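Local coordinates for protein leucine aminopeptidase 2 (Saccharomyces cerevisiae, PDB 2XQ0) that removes N-terminal residues from peptides, preferring di- and tripeptides, as a zinc-dependent M1-family aminopeptidase, and has weak epoxide hydrolase activity in vitro, at residues A[347-352]-A[464-469]. Residues are numbered along the deposited sequence; the frame is centred on the assembly and turned at random.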
ATOM      1  N   SER A 347      -0.571  16.961   6.355  1.00 16.24           N
ATOM      2  CA  SER A 347      -0.702  15.641   5.734  1.00 20.94           C
ATOM      3  C   SER A 347      -2.191  15.220   5.676  1.00 24.75           C
ATOM      4  O   SER A 347      -2.648  14.664   4.673  1.00 22.19           O
ATOM      5  CB  SER A 347       0.177  14.629   6.495  1.00 24.48           C
ATOM      6  OG  SER A 347      -0.084  13.299   6.090  1.00 34.62           O
ATOM      7  N   ALA A 348      -2.957  15.532   6.722  1.00 17.68           N
ATOM      8  CA  ALA A 348      -4.377  15.161   6.777  1.00 17.21           C
ATOM      9  C   ALA A 348      -5.170  15.944   5.750  1.00 21.06           C
ATOM     10  O   ALA A 348      -6.168  15.459   5.219  1.00 18.72           O
ATOM     11  CB  ALA A 348      -4.950  15.431   8.173  1.00 15.68           C
ATOM     12  N   LEU A 349      -4.727  17.166   5.481  1.00 17.55           N
ATOM     13  CA  LEU A 349      -5.401  18.049   4.530  1.00 20.75           C
ATOM     14  C   LEU A 349      -5.229  17.538   3.128  1.00 22.48           C
ATOM     15  O   LEU A 349      -6.148  17.611   2.326  1.00 25.96           O
ATOM     16  CB  LEU A 349      -4.814  19.460   4.578  1.00 32.11           C
ATOM     17  CG  LEU A 349      -5.229  20.426   5.678  1.00 34.58           C
ATOM     18  CD1 LEU A 349      -4.322  21.653   5.627  1.00 34.81           C
ATOM     19  CD2 LEU A 349      -6.689  20.824   5.529  1.00 44.89           C
ATOM     20  N   ILE A 350      -4.027  17.070   2.812  1.00 21.45           N
ATOM     21  CA  ILE A 350      -3.809  16.472   1.503  1.00 28.67           C
ATOM     22  C   ILE A 350      -4.651  15.196   1.402  1.00 20.89           C
ATOM     23  O   ILE A 350      -5.275  14.955   0.383  1.00 24.79           O
ATOM     24  CB  ILE A 350      -2.330  16.129   1.234  1.00 25.96           C
ATOM     25  CG1 ILE A 350      -1.415  17.347   1.427  1.00 33.15           C
ATOM     26  CG2 ILE A 350      -2.176  15.525  -0.161  1.00 34.74           C
ATOM     27  CD1 ILE A 350      -1.863  18.577   0.704  1.00 27.33           C
ATOM     28  N   GLY A 351      -4.666  14.394   2.467  1.00 21.53           N
ATOM     29  CA  GLY A 351      -5.474  13.181   2.524  1.00 19.76           C
ATOM     30  C   GLY A 351      -6.964  13.441   2.341  1.00 21.53           C
ATOM     31  O   GLY A 351      -7.677  12.656   1.708  1.00 23.33           O
ATOM     32  N   TRP A 352      -7.442  14.555   2.883  1.00 21.85           N
ATOM     33  CA  TRP A 352      -8.835  14.945   2.714  1.00 25.92           C
ATOM     34  C   TRP A 352      -9.170  15.153   1.243  1.00 23.58           C
ATOM     35  O   TRP A 352     -10.202  14.682   0.768  1.00 18.29           O
ATOM     36  CB  TRP A 352      -9.172  16.209   3.532  1.00 22.51           C
ATOM     37  CG  TRP A 352     -10.622  16.602   3.430  1.00 28.87           C
ATOM     38  CD1 TRP A 352     -11.172  17.539   2.599  1.00 29.79           C
ATOM     39  CD2 TRP A 352     -11.706  16.051   4.186  1.00 21.87           C
ATOM     40  NE1 TRP A 352     -12.527  17.616   2.811  1.00 29.51           N
ATOM     41  CE2 TRP A 352     -12.880  16.703   3.769  1.00 19.86           C
ATOM     42  CE3 TRP A 352     -11.793  15.066   5.179  1.00 24.29           C
ATOM     43  CZ2 TRP A 352     -14.129  16.408   4.311  1.00 23.79           C
ATOM     44  CZ3 TRP A 352     -13.037  14.768   5.708  1.00 21.53           C
ATOM     45  CH2 TRP A 352     -14.187  15.444   5.275  1.00 21.70           C
ATOM     46  N   PRO A 464     -13.187  17.768   9.583  1.00 27.09           N
ATOM     47  CA  PRO A 464     -12.567  18.310  10.794  1.00 26.59           C
ATOM     48  C   PRO A 464     -11.942  19.683  10.554  1.00 22.04           C
ATOM     49  O   PRO A 464     -11.854  20.132   9.414  1.00 21.26           O
ATOM     50  CB  PRO A 464     -11.483  17.283  11.115  1.00 32.01           C
ATOM     51  CG  PRO A 464     -11.152  16.660   9.786  1.00 25.54           C
ATOM     52  CD  PRO A 464     -12.387  16.706   8.939  1.00 27.09           C
ATOM     53  N   HIS A 465     -11.498  20.335  11.621  1.00 27.73           N
ATOM     54  CA  HIS A 465     -10.879  21.651  11.503  1.00 34.79           C
ATOM     55  C   HIS A 465      -9.366  21.539  11.585  1.00 37.48           C
ATOM     56  O   HIS A 465      -8.771  21.773  12.639  1.00 45.57           O
ATOM     57  CB  HIS A 465     -11.406  22.590  12.589  1.00 44.87           C
ATOM     58  CG  HIS A 465     -12.895  22.755  12.566  1.00 58.85           C
ATOM     59  ND1 HIS A 465     -13.744  21.957  13.303  1.00 62.46           N
ATOM     60  CD2 HIS A 465     -13.688  23.609  11.877  1.00 61.03           C
ATOM     61  CE1 HIS A 465     -14.994  22.324  13.083  1.00 65.11           C
ATOM     62  NE2 HIS A 465     -14.988  23.324  12.219  1.00 64.58           N
ATOM     63  N   PHE A 466      -8.750  21.186  10.463  1.00 23.35           N
ATOM     64  CA  PHE A 466      -7.305  21.022  10.400  1.00 24.46           C
ATOM     65  C   PHE A 466      -6.571  22.349  10.471  1.00 27.30           C
ATOM     66  O   PHE A 466      -7.030  23.369   9.943  1.00 33.04           O
ATOM     67  CB  PHE A 466      -6.893  20.280   9.133  1.00 28.76           C
ATOM     68  CG  PHE A 466      -7.346  18.856   9.102  1.00 32.61           C
ATOM     69  CD1 PHE A 466      -7.103  18.022  10.182  1.00 28.07           C
ATOM     70  CD2 PHE A 466      -8.005  18.348   7.992  1.00 36.82           C
ATOM     71  CE1 PHE A 466      -7.524  16.711  10.166  1.00 27.79           C
ATOM     72  CE2 PHE A 466      -8.419  17.038   7.964  1.00 29.66           C
ATOM     73  CZ  PHE A 466      -8.176  16.214   9.059  1.00 26.01           C
ATOM     74  N   ILE A 467      -5.425  22.332  11.133  1.00 22.19           N
ATOM     75  CA  ILE A 467      -4.529  23.492  11.129  1.00 23.19           C
ATOM     76  C   ILE A 467      -4.040  23.672   9.694  1.00 23.34           C
ATOM     77  O   ILE A 467      -3.460  22.755   9.105  1.00 24.31           O
ATOM     78  CB  ILE A 467      -3.351  23.265  12.089  1.00 26.12           C
ATOM     79  CG1 ILE A 467      -3.867  23.120  13.531  1.00 25.40           C
ATOM     80  CG2 ILE A 467      -2.305  24.385  11.956  1.00 27.85           C
ATOM     81  CD1 ILE A 467      -2.841  22.524  14.476  1.00 26.34           C
ATOM     82  N   THR A 468      -4.317  24.828   9.097  1.00 21.04           N
ATOM     83  CA  THR A 468      -4.010  25.001   7.669  1.00 27.79           C
ATOM     84  C   THR A 468      -2.758  25.821   7.439  1.00 28.95           C
ATOM     85  O   THR A 468      -2.461  26.192   6.306  1.00 32.91           O
ATOM     86  CB  THR A 468      -5.148  25.687   6.912  1.00 30.76           C
ATOM     87  OG1 THR A 468      -5.244  27.054   7.336  1.00 37.60           O
ATOM     88  CG2 THR A 468      -6.477  24.973   7.160  1.00 29.90           C
ATOM     89  N   ALA A 469      -2.021  26.099   8.513  1.00 27.22           N
ATOM     90  CA  ALA A 469      -0.822  26.932   8.436  1.00 33.94           C
ATOM     91  C   ALA A 469       0.115  26.627   7.253  1.00 37.61           C
ATOM     92  O   ALA A 469       0.469  27.529   6.506  1.00 48.78           O
ATOM     93  CB  ALA A 469      -0.051  26.874   9.743  1.00 34.59           C
TER
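Ala348 sets its methyl over one face of the Phe466 ring, a CH-pi contact in which CB lies 3.6 Å from the ring centroid and 21° off the ring normal. It illustrates how an extended segment docks on a helix through one buried aromatic. The helix, 341-360, belongs to the catalytic domain of this M1 peptidase; the segment is the loop that leads into helix 469-484. The methyl sits toward the rim, with CZ of Phe466 its nearest ring atom at 3.4 Å. On the opposite face lies Pro464, its CB 4.0 Å above the plane, and the ring is sandwiched between a helix residue and a proline of its own loop. With CG anti to its own carbonyl carbon (chi1 -67°), the Phe466 side chain slides past that of Leu349 in the opposite direction, and Leu349 CD2 comes to 3.7 Å from Phe466 CB. An alanine in place of Phe466 would probably leave a gap between Ala348 and Pro464, with the Ala348 methyl deprived of its CH-pi contact on that side.

No hydrogen bond joins the two segments, although the Ile467 backbone N-H hydrogen-bonds to ND1 of His345, two residues before Ser347 on the same helix. Helix 388-403 closes in beside the aromatic, where Phe394 touches Ala348 and Asn395 touches Phe466, Pro464 and Trp352. One helical turn on from Ala348, the Trp352 indole crosses the proline ring obliquely, CZ3 lying 3.8 Å from Pro464 CD. At the other end, Leu349 CD1 rests 3.7 Å from the carbonyl O of Ile467 and 4.2 Å from Thr468 CG2.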